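Side-chain contact in glycosyl hydrolase family 88 (Pedobacter heparinus, PDB 3WIW), which hydrolyses unsaturated glucuronyl saccharides derived from heparin and has an alpha6/alpha6-barrel fold: residues L340-D343 and E344-A347. Sequence-based numbering, arbitrary orientation.
Sequences LSSD and EYLA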
loop_
_atom_site.group_PDB
_atom_site.type_symbol
_atom_site.label_atom_id
_atom_site.label_comp_id
_atom_site.label_asym_id
_atom_site.label_seq_id
_atom_site.Cartn_x
_atom_site.Cartn_y
_atom_site.Cartn_z
ATOM N N LEU A 340 16.638 -1.064 -1.772
ATOM C CA LEU A 340 15.671 -1.685 -2.669
ATOM C C LEU A 340 16.109 -1.644 -4.124
ATOM O O LEU A 340 15.714 -2.507 -4.906
ATOM C CB LEU A 340 14.285 -1.049 -2.522
ATOM C CG LEU A 340 13.570 -1.374 -1.212
ATOM C CD1 LEU A 340 12.223 -0.681 -1.273
ATOM C CD2 LEU A 340 13.351 -2.881 -0.994
ATOM N N SER A 341 16.933 -0.653 -4.478
ATOM C CA SER A 341 17.398 -0.459 -5.848
ATOM C C SER A 341 18.703 -1.193 -6.153
ATOM O O SER A 341 19.185 -1.152 -7.289
ATOM C CB SER A 341 17.577 1.032 -6.148
ATOM O OG SER A 341 16.375 1.741 -5.924
ATOM N N SER A 342 19.278 -1.845 -5.141
ATOM C CA SER A 342 20.518 -2.596 -5.300
ATOM C C SER A 342 20.242 -3.962 -5.940
ATOM O O SER A 342 19.109 -4.411 -6.022
ATOM C CB SER A 342 21.205 -2.764 -3.938
ATOM O OG SER A 342 20.559 -3.722 -3.133
ATOM N N ASP A 343 21.302 -4.640 -6.363
ATOM C CA ASP A 343 21.188 -5.953 -6.984
ATOM C C ASP A 343 20.419 -6.950 -6.138
ATOM O O ASP A 343 19.722 -7.798 -6.669
ATOM C CB ASP A 343 22.611 -6.506 -7.230
ATOM C CG ASP A 343 22.622 -7.963 -7.720
ATOM O OD1 ASP A 343 22.656 -8.917 -6.893
ATOM O OD2 ASP A 343 22.578 -8.160 -8.952
ATOM N N GLU A 344 20.548 -6.835 -4.819
ATOM C CA GLU A 344 19.915 -7.759 -3.894
ATOM C C GLU A 344 18.394 -7.717 -4.006
ATOM O O GLU A 344 17.745 -8.757 -3.878
ATOM C CB GLU A 344 20.313 -7.380 -2.473
ATOM C CG GLU A 344 19.771 -8.314 -1.406
ATOM C CD GLU A 344 20.190 -7.890 0.002
ATOM O OE1 GLU A 344 20.839 -6.827 0.161
ATOM O OE2 GLU A 344 19.862 -8.614 0.964
ATOM N N TYR A 345 17.823 -6.529 -4.254
ATOM C CA TYR A 345 16.366 -6.338 -4.280
ATOM C C TYR A 345 15.741 -6.031 -5.636
ATOM O O TYR A 345 14.569 -6.323 -5.858
ATOM C CB TYR A 345 15.935 -5.284 -3.249
ATOM C CG TYR A 345 16.005 -5.815 -1.845
ATOM C CD1 TYR A 345 14.933 -6.499 -1.287
ATOM C CD2 TYR A 345 17.153 -5.676 -1.091
ATOM C CE1 TYR A 345 14.986 -7.010 -0.003
ATOM C CE2 TYR A 345 17.224 -6.185 0.211
ATOM C CZ TYR A 345 16.144 -6.871 0.735
ATOM O OH TYR A 345 16.178 -7.398 2.003
ATOM N N LEU A 346 16.516 -5.437 -6.535
ATOM C CA LEU A 346 15.968 -4.988 -7.808
ATOM C C LEU A 346 16.260 -6.020 -8.889
ATOM O O LEU A 346 17.428 -6.318 -9.183
ATOM C CB LEU A 346 16.573 -3.635 -8.198
ATOM C CG LEU A 346 16.090 -3.037 -9.515
ATOM C CD1 LEU A 346 14.663 -2.526 -9.343
ATOM C CD2 LEU A 346 16.973 -1.924 -9.964
ATOM N N ALA A 347 15.210 -6.580 -9.478
ATOM C CA ALA A 347 15.380 -7.565 -10.554
ATOM C C ALA A 347 16.173 -7.018 -11.734
ATOM O O ALA A 347 16.060 -5.839 -12.089
ATOM C CB ALA A 347 14.016 -7.997 -11.042
HETATM O O HOH W 1 19.208 -8.484 -9.371
#
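Ser-342 O takes two backbone N-H groups and so ties 342-346 into a compact turn. The bond from Leu-346 N is short, 2.8 Å to Ser-342 O, and runs almost along the C=O axis at 173°. Tyr-345 N gives the second, 3.0 Å to the same Ser-342 O, from above the carbonyl plane and with a more bent N-H. Ser-342 O thus receives an i+3 and an i+4 bond, and Asp-343 and Glu-344 have helical backbone angles, so the segment makes one helix-like turn. A water lies 2.8 Å from both Asp-343 O and Leu-346 O, is hydrogen-bonded to them and links the two carbonyls.

The side chains meet beside this turn. Leu-340 CD2 makes an apolar contact with Tyr-345 CD1 at 4.0 Å, and the two side chains cross obliquely. Tyr-345 CB packs against the backbone carbonyl, 3.2 Å from Leu-340 O. Leu-346 turns its CG away from the backbone N (chi1 -180°), and CD2 comes to 3.6 Å from Ser-341 O. Ser-342 OG lies at the edge of the tyrosine ring, near its plane, and is hydrogen-bonded to Thr-339 O. Outside the turn, Asp-343 OD2 forms a salt bridge with Lys-348 NZ.

The turn comes just after helix 327-340 of the barrel, in the loop toward strand 360-361. Leu-340 and Tyr-345 pack on helix 306-322, and the tyrosine ring meets His-359 edge-to-face. Leu-346 rests against helices 30-49 and 375-392.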